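PDB 3BJR: putative carboxylesterase from Lactobacillus plantarum WCFS1, which probably hydrolyses carboxylic ester bonds as a member of the alpha/beta-hydrolase superfamily, its natural substrate being unknown. Local coordinates for residues A[29-34]-A[87-92]; A[108-113]-A[157-162]. One frame throughout, in Å; residues are numbered along the deposited sequence. Where two conformers were deposited one is given.

In the fold
Helix 100-114 is the element the two contacts share. In interaction 1 the strands 33-38 and 82-87 meet at their ends, beside the N-terminal part of that helix; in interaction 2 the C-terminal half of the same helix meets the short helix 157-160. Their centres lie about 17 Å apart, and they touch where Leu34 packs its methyls on Leu111, Leu112 and Ala108. Both are partly buried, yet the chemistry differs. Interaction 1 is sheet pairing, backbone to backbone, with waters at its margins. Interaction 2 joins two helices outside the sheet, through an arginine side chain that donates to main-chain carbonyls of residues 159 and 161.

Interaction 1: A[29-34]-A[87-92]; sequences ATCAQL and EYTLLT
Gln33 and Glu87 pair across the ends of two antiparallel strands, forming a hydrogen-bonded pair in which each residue is both donor and acceptor. Gln33 N donates to Glu87 O at 3.0 Å, and Glu87 N donates to Gln33 O at 2.9 Å. One residue earlier, Ala32 settles against the same carbonyl: its CA lies 3.1 Å from Glu87 O in a CA-H...O contact, and its methyl packs on the backbone of Tyr88. This is the tight part of the contact. Tyr88 points its CB away from segment 29-34, and its side chain touches Val133 and Ile137 of helix 133-153, with its hydroxyl bonded to Pro57 O.

Beyond Ala32 the two chains diverge, and polar side chains take over. Thr30 OG1, held anti to its own nitrogen (chi1 -179°), accepts from Ala32 N at 3.0 Å and closes an ST turn. Thr30 OG1 and Thr89 OG1 stand 3.6 Å apart, too far for a direct bond; Asp104 of helix 100-114 joins them instead, one carboxylate oxygen to each. A water accepts from Cys31 N and donates to Thr89 OG1.

The looser margin on the Gln33 and Glu87 side is likewise watered, though less certainly: in one of the two conformers of Gln33, OE1 lies 4.5 Å from Glu87 OE2, and a water donates to both. As a worked case of how two strands come to their ends inside a sheet, the pair belongs to the antiparallel part of the mixed central sheet, where strand 33-38 borders strand 82-87, consistent with the alpha/beta-hydrolase fold.

Interaction 2: A[108-113]-A[157-162]; sequences AVNLLR and PAMLKP
Ala158 brings its carbonyl over one face of the Arg113 guanidinium, its O lying 3.6 Å from NH1, and so opens the series of main-chain oxygens that this arginine meets along this turn of the chain. At the next residue, selenomethionine Met159, side chain and backbone both engage helix 100-114. Bends at chi2 and chi3 (-66° and -74°) fold its chain back over the helix, bringing CE to 3.3 Å from Asn110 OD1 and to 3.7 Å from Arg113 CB; the selenium rides alongside the aliphatic part of the arginine, the two chains running in opposite directions. Its carbonyl accepts from Arg113 NH1 at 2.9 Å, with the nitrogen standing well above the carbonyl plane although the oxygen lies in the guanidinium plane.

Leu160 makes a lighter contact, CD2 resting 4.1 Å from Asn110 CB, while its carbonyl is bonded to Tyr141 OH of helix 133-153. Lys161 completes the grip with its backbone, its long amine chain leading away: NH1 and NH2 of Arg113 both donate to Lys161 O, each at 3.0 Å, the former in the carbonyl plane on a lone pair. Val109 CG1 also packs against the carbonyl oxygens of residues 159 to 161.

Because NE also donates to Pro123 O, the guanidinium is fixed at several points. A leucine here would have no N-H to offer, so the carbonyls of Met159 and Lys161 would probably lose these partners and the 157-162 turn would be less firmly held on helix 100-114. This side-chain-to-backbone tie joins helix 100-114 to the turn around 157-162 in the helical layer packed on the sheet, consistent with an alpha/beta hydrolase.

Interaction 1: A[29-34]-A[87-92]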
ATOM      1  N   ALA A  29     -37.563  -2.481  -7.199  1.00 37.06           N
ATOM      2  CA  ALA A  29     -37.432  -1.399  -8.182  1.00 37.47           C
ATOM      3  C   ALA A  29     -36.122  -1.450  -8.964  1.00 38.29           C
ATOM      4  O   ALA A  29     -35.577  -0.415  -9.333  1.00 43.18           O
ATOM      5  CB  ALA A  29     -37.616  -0.027  -7.500  1.00 36.69           C
ATOM      6  N   THR A  30     -35.630  -2.658  -9.213  1.00 35.58           N
ATOM      7  CA  THR A  30     -34.402  -2.860  -9.928  1.00 35.15           C
ATOM      8  C   THR A  30     -34.339  -4.291 -10.442  1.00 37.45           C
ATOM      9  O   THR A  30     -35.072  -5.190  -9.953  1.00 37.06           O
ATOM     10  CB  THR A  30     -33.172  -2.559  -9.025  1.00 35.60           C
ATOM     11  OG1 THR A  30     -31.981  -2.752  -9.783  1.00 32.80           O
ATOM     12  CG2 THR A  30     -33.159  -3.437  -7.739  1.00 31.33           C
ATOM     13  N   CYS A  31     -33.512  -4.523 -11.453  0.50 36.11           N
ATOM     14  CA  CYS A  31     -33.316  -5.879 -11.944  0.50 35.99           C
ATOM     15  C   CYS A  31     -32.203  -6.516 -11.108  0.50 35.35           C
ATOM     16  O   CYS A  31     -31.985  -7.724 -11.170  0.50 37.93           O
ATOM     17  CB  CYS A  31     -32.935  -5.875 -13.414  0.50 35.89           C
ATOM     18  SG  CYS A  31     -31.390  -5.047 -13.698  0.50 36.00           S
ATOM     19  N   ALA A  32     -31.511  -5.714 -10.308  1.00 34.03           N
ATOM     20  CA  ALA A  32     -30.433  -6.225  -9.468  1.00 33.23           C
ATOM     21  C   ALA A  32     -30.946  -7.342  -8.552  1.00 33.73           C
ATOM     22  O   ALA A  32     -32.099  -7.332  -8.105  1.00 31.82           O
ATOM     23  CB  ALA A  32     -29.787  -5.118  -8.683  1.00 29.17           C
ATOM     24  N   GLN A  33     -30.051  -8.282  -8.287  0.50 33.97           N
ATOM     25  CA  GLN A  33     -30.348  -9.386  -7.427  0.50 32.67           C
ATOM     26  C   GLN A  33     -29.224  -9.551  -6.449  0.50 32.16           C
ATOM     27  O   GLN A  33     -28.108  -9.024  -6.624  0.50 30.48           O
ATOM     28  CB  GLN A  33     -30.579 -10.655  -8.231  0.50 31.72           C
ATOM     29  CG  GLN A  33     -31.745 -10.496  -9.163  0.50 35.10           C
ATOM     30  CD  GLN A  33     -32.249 -11.786  -9.676  0.50 30.63           C
ATOM     31  OE1 GLN A  33     -31.473 -12.684  -9.976  0.50 37.20           O
ATOM     32  NE2 GLN A  33     -33.561 -11.894  -9.795  0.50 31.73           N
ATOM     33  N   LEU A  34     -29.587 -10.177  -5.344  1.00 31.87           N
ATOM     34  CA  LEU A  34     -28.643 -10.482  -4.292  1.00 34.83           C
ATOM     35  C   LEU A  34     -28.633 -11.972  -3.979  1.00 34.44           C
ATOM     36  O   LEU A  34     -29.677 -12.624  -3.957  1.00 31.10           O
ATOM     37  CB  LEU A  34     -29.052  -9.679  -3.067  1.00 35.86           C
ATOM     38  CG  LEU A  34     -28.160  -9.428  -1.875  1.00 39.67           C
ATOM     39  CD1 LEU A  34     -26.926  -8.641  -2.265  1.00 28.69           C
ATOM     40  CD2 LEU A  34     -29.032  -8.693  -0.833  1.00 37.11           C
ATOM     41  N   GLU A  87     -25.528  -8.912  -8.030  1.00 31.97           N
ATOM     42  CA  GLU A  87     -25.634  -8.845  -9.465  1.00 33.47           C
ATOM     43  C   GLU A  87     -26.360  -7.508  -9.747  1.00 32.54           C
ATOM     44  O   GLU A  87     -27.562  -7.408  -9.642  1.00 32.70           O
ATOM     45  CB  GLU A  87     -26.406 -10.029 -10.034  1.00 33.43           C
ATOM     46  CG  GLU A  87     -25.725 -11.350  -9.814  1.00 36.64           C
ATOM     47  CD  GLU A  87     -26.505 -12.496 -10.423  1.00 37.64           C
ATOM     48  OE1 GLU A  87     -26.552 -12.541 -11.660  1.00 39.32           O
ATOM     49  OE2 GLU A  87     -27.051 -13.340  -9.683  1.00 35.83           O
ATOM     50  N   TYR A  88     -25.582  -6.475 -10.013  1.00 33.29           N
ATOM     51  CA  TYR A  88     -26.095  -5.137 -10.275  1.00 34.28           C
ATOM     52  C   TYR A  88     -26.536  -4.898 -11.716  1.00 34.62           C
ATOM     53  O   TYR A  88     -26.321  -5.727 -12.594  1.00 36.51           O
ATOM     54  CB  TYR A  88     -25.057  -4.091  -9.858  1.00 32.54           C
ATOM     55  CG  TYR A  88     -23.626  -4.308 -10.380  1.00 36.97           C
ATOM     56  CD1 TYR A  88     -23.246  -3.922 -11.668  1.00 31.21           C
ATOM     57  CD2 TYR A  88     -22.654  -4.862  -9.570  1.00 32.01           C
ATOM     58  CE1 TYR A  88     -21.947  -4.112 -12.116  1.00 31.58           C
ATOM     59  CE2 TYR A  88     -21.352  -5.063 -10.027  1.00 34.97           C
ATOM     60  CZ  TYR A  88     -21.009  -4.702 -11.307  1.00 32.08           C
ATOM     61  OH  TYR A  88     -19.731  -4.880 -11.752  1.00 30.74           O
ATOM     62  N   THR A  89     -27.197  -3.759 -11.928  1.00 35.22           N
ATOM     63  CA  THR A  89     -27.687  -3.350 -13.251  1.00 33.36           C
ATOM     64  C   THR A  89     -26.551  -3.258 -14.251  1.00 32.45           C
ATOM     65  O   THR A  89     -25.484  -2.702 -13.957  1.00 32.43           O
ATOM     66  CB  THR A  89     -28.408  -1.986 -13.184  1.00 32.06           C
ATOM     67  OG1 THR A  89     -29.403  -2.076 -12.178  1.00 27.08           O
ATOM     68  CG2 THR A  89     -29.063  -1.609 -14.523  1.00 23.64           C
ATOM     69  N   LEU A  90     -26.799  -3.815 -15.438  1.00 32.36           N
ATOM     70  CA  LEU A  90     -25.814  -3.851 -16.501  1.00 33.59           C
ATOM     71  C   LEU A  90     -26.242  -2.937 -17.643  1.00 35.36           C
ATOM     72  O   LEU A  90     -27.353  -2.426 -17.660  1.00 33.30           O
ATOM     73  CB  LEU A  90     -25.640  -5.313 -16.993  1.00 35.82           C
ATOM     74  CG  LEU A  90     -25.281  -6.384 -15.947  1.00 29.97           C
ATOM     75  CD1 LEU A  90     -25.395  -7.797 -16.532  1.00 33.40           C
ATOM     76  CD2 LEU A  90     -23.959  -6.127 -15.393  1.00 25.24           C
ATOM     77  N   LEU A  91     -25.343  -2.728 -18.598  1.00 38.90           N
ATOM     78  CA  LEU A  91     -25.626  -1.897 -19.787  1.00 39.75           C
ATOM     79  C   LEU A  91     -26.775  -2.442 -20.591  1.00 40.73           C
ATOM     80  O   LEU A  91     -27.539  -1.679 -21.176  1.00 44.10           O
ATOM     81  CB  LEU A  91     -24.384  -1.768 -20.659  1.00 40.04           C
ATOM     82  CG  LEU A  91     -23.329  -0.836 -20.060  1.00 47.43           C
ATOM     83  CD1 LEU A  91     -21.878  -1.194 -20.483  1.00 47.49           C
ATOM     84  CD2 LEU A  91     -23.712   0.607 -20.404  1.00 51.31           C
ATOM     85  N   THR A  92     -26.916  -3.760 -20.611  1.00 42.19           N
ATOM     86  CA  THR A  92     -28.047  -4.403 -21.297  1.00 43.17           C
ATOM     87  C   THR A  92     -29.390  -4.183 -20.599  1.00 43.00           C
ATOM     88  O   THR A  92     -30.427  -4.260 -21.244  1.00 41.82           O
ATOM     89  CB  THR A  92     -27.809  -5.916 -21.488  1.00 44.18           C
ATOM     90  OG1 THR A  92     -27.172  -6.444 -20.316  1.00 49.01           O
ATOM     91  CG2 THR A  92     -26.915  -6.171 -22.729  1.00 45.99           C
TER
HETATM   92  O   HOH W   1     -32.175  -1.944 -12.780  1.00 42.58           O
HETATM   93  O   HOH W   2     -29.608 -15.119  -9.298  1.00 68.58           O

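Interaction 2: A[108-113]-A[157-162]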
ATOM      1  N   ALA A 108     -29.242  -3.082  -1.449  1.00 31.10           N
ATOM      2  CA  ALA A 108     -28.692  -4.283  -0.833  1.00 32.36           C
ATOM      3  C   ALA A 108     -28.320  -4.069   0.634  1.00 31.68           C
ATOM      4  O   ALA A 108     -28.643  -4.891   1.477  1.00 31.00           O
ATOM      5  CB  ALA A 108     -27.470  -4.793  -1.673  1.00 31.45           C
ATOM      6  N   VAL A 109     -27.638  -2.960   0.941  1.00 34.04           N
ATOM      7  CA  VAL A 109     -27.245  -2.615   2.322  1.00 33.42           C
ATOM      8  C   VAL A 109     -28.501  -2.419   3.183  1.00 32.91           C
ATOM      9  O   VAL A 109     -28.604  -2.936   4.278  1.00 30.43           O
ATOM     10  CB  VAL A 109     -26.306  -1.349   2.371  1.00 34.72           C
ATOM     11  CG1 VAL A 109     -26.022  -0.913   3.845  1.00 31.33           C
ATOM     12  CG2 VAL A 109     -25.029  -1.619   1.588  1.00 24.45           C
ATOM     13  N   ASN A 110     -29.464  -1.685   2.664  1.00 30.67           N
ATOM     14  CA  ASN A 110     -30.695  -1.466   3.352  1.00 31.55           C
ATOM     15  C   ASN A 110     -31.446  -2.789   3.677  1.00 30.79           C
ATOM     16  O   ASN A 110     -31.979  -2.939   4.749  1.00 31.03           O
ATOM     17  CB  ASN A 110     -31.597  -0.582   2.488  1.00 28.98           C
ATOM     18  CG  ASN A 110     -32.857  -0.180   3.185  1.00 31.96           C
ATOM     19  OD1 ASN A 110     -32.846   0.164   4.352  1.00 33.93           O
ATOM     20  ND2 ASN A 110     -33.939  -0.125   2.448  1.00 30.72           N
ATOM     21  N   LEU A 111     -31.487  -3.723   2.743  1.00 32.69           N
ATOM     22  CA  LEU A 111     -32.148  -5.012   2.933  1.00 28.77           C
ATOM     23  C   LEU A 111     -31.425  -5.779   4.001  1.00 31.22           C
ATOM     24  O   LEU A 111     -32.053  -6.398   4.831  1.00 32.39           O
ATOM     25  CB  LEU A 111     -32.110  -5.815   1.650  1.00 31.67           C
ATOM     26  CG  LEU A 111     -32.873  -7.148   1.573  1.00 33.29           C
ATOM     27  CD1 LEU A 111     -34.343  -6.882   1.498  1.00 36.29           C
ATOM     28  CD2 LEU A 111     -32.410  -7.935   0.370  1.00 31.92           C
ATOM     29  N   LEU A 112     -30.091  -5.788   3.975  1.00 32.56           N
ATOM     30  CA  LEU A 112     -29.338  -6.479   5.030  1.00 32.07           C
ATOM     31  C   LEU A 112     -29.689  -5.944   6.418  1.00 32.02           C
ATOM     32  O   LEU A 112     -29.923  -6.723   7.302  1.00 31.40           O
ATOM     33  CB  LEU A 112     -27.822  -6.461   4.800  1.00 31.18           C
ATOM     34  CG  LEU A 112     -27.247  -7.618   3.996  1.00 31.11           C
ATOM     35  CD1 LEU A 112     -27.743  -7.708   2.522  1.00 29.98           C
ATOM     36  CD2 LEU A 112     -25.712  -7.624   4.140  1.00 31.21           C
ATOM     37  N   ARG A 113     -29.710  -4.621   6.601  1.00 36.45           N
ATOM     38  CA  ARG A 113     -30.081  -4.027   7.902  1.00 35.24           C
ATOM     39  C   ARG A 113     -31.483  -4.269   8.375  1.00 34.57           C
ATOM     40  O   ARG A 113     -31.733  -4.364   9.589  1.00 34.71           O
ATOM     41  CB  ARG A 113     -29.960  -2.535   7.892  1.00 35.13           C
ATOM     42  CG  ARG A 113     -28.652  -2.150   8.071  1.00 36.18           C
ATOM     43  CD  ARG A 113     -28.473  -0.895   8.856  1.00 28.95           C
ATOM     44  NE  ARG A 113     -27.012  -0.864   9.078  1.00 32.69           N
ATOM     45  CZ  ARG A 113     -26.095  -0.460   8.202  1.00 32.33           C
ATOM     46  NH1 ARG A 113     -26.432   0.103   7.046  1.00 30.26           N
ATOM     47  NH2 ARG A 113     -24.829  -0.547   8.531  1.00 35.55           N
ATOM     48  N   PRO A 157     -30.405   7.974   5.702  1.00 33.17           N
ATOM     49  CA  PRO A 157     -28.993   7.685   5.562  1.00 33.44           C
ATOM     50  C   PRO A 157     -28.417   6.564   6.444  1.00 33.54           C
ATOM     51  O   PRO A 157     -27.568   5.815   5.995  1.00 35.26           O
ATOM     52  CB  PRO A 157     -28.339   9.020   5.947  1.00 34.59           C
ATOM     53  CG  PRO A 157     -29.287  10.024   5.577  1.00 33.32           C
ATOM     54  CD  PRO A 157     -30.629   9.420   5.887  1.00 35.33           C
ATOM     55  N   ALA A 158     -28.859   6.481   7.690  1.00 31.96           N
ATOM     56  CA  ALA A 158     -28.353   5.512   8.655  1.00 32.59           C
ATOM     57  C   ALA A 158     -28.514   4.079   8.163  1.00 32.91           C
ATOM     58  O   ALA A 158     -27.667   3.221   8.420  1.00 34.30           O
ATOM     59  CB  ALA A 158     -29.063   5.714   9.989  1.00 31.06           C
HETATM   60  N   MSE A 159     -29.571   3.846   7.395  1.00 31.11           N
HETATM   61  CA  MSE A 159     -29.879   2.512   6.891  1.00 32.64           C
HETATM   62  C   MSE A 159     -28.959   2.083   5.757  1.00 32.81           C
HETATM   63  O   MSE A 159     -28.799   0.895   5.507  1.00 30.89           O
HETATM   64  CB  MSE A 159     -31.350   2.439   6.448  1.00 31.88           C
HETATM   65  CG  MSE A 159     -32.391   2.448   7.659  1.00 30.43           C
HETATM   66 SE   MSE A 159     -32.229   0.862   8.726  0.75 38.60          SE
HETATM   67  CE  MSE A 159     -33.015  -0.477   7.610  1.00 19.70           C
ATOM     68  N   LEU A 160     -28.328   3.063   5.108  1.00 32.09           N
ATOM     69  CA  LEU A 160     -27.438   2.849   3.973  1.00 32.49           C
ATOM     70  C   LEU A 160     -25.953   2.888   4.353  1.00 32.32           C
ATOM     71  O   LEU A 160     -25.062   2.682   3.504  1.00 34.63           O
ATOM     72  CB  LEU A 160     -27.722   3.955   2.926  1.00 32.23           C
ATOM     73  CG  LEU A 160     -29.127   3.949   2.336  1.00 29.34           C
ATOM     74  CD1 LEU A 160     -29.398   5.272   1.627  1.00 28.85           C
ATOM     75  CD2 LEU A 160     -29.401   2.739   1.437  1.00 28.91           C
ATOM     76  N   LYS A 161     -25.662   3.098   5.620  1.00 31.76           N
ATOM     77  CA  LYS A 161     -24.263   3.266   6.015  1.00 32.20           C
ATOM     78  C   LYS A 161     -23.403   2.064   5.725  1.00 33.11           C
ATOM     79  O   LYS A 161     -23.757   0.958   6.128  1.00 34.80           O
ATOM     80  CB  LYS A 161     -24.150   3.652   7.493  1.00 29.94           C
ATOM     81  CG  LYS A 161     -22.730   4.012   7.964  1.00 31.42           C
ATOM     82  CD  LYS A 161     -22.776   4.562   9.364  1.00 31.63           C
ATOM     83  CE  LYS A 161     -21.413   4.925   9.888  1.00 40.22           C
ATOM     84  NZ  LYS A 161     -21.507   5.448  11.286  1.00 33.59           N
ATOM     85  N   PRO A 162     -22.278   2.259   4.985  1.00 34.38           N
ATOM     86  CA  PRO A 162     -21.328   1.156   4.892  1.00 33.41           C
ATOM     87  C   PRO A 162     -20.418   1.262   6.099  1.00 33.18           C
ATOM     88  O   PRO A 162     -19.761   2.260   6.296  1.00 36.81           O
ATOM     89  CB  PRO A 162     -20.572   1.434   3.614  1.00 35.31           C
ATOM     90  CG  PRO A 162     -20.603   2.981   3.450  1.00 31.99           C
ATOM     91  CD  PRO A 162     -21.852   3.437   4.194  1.00 32.11           C
TER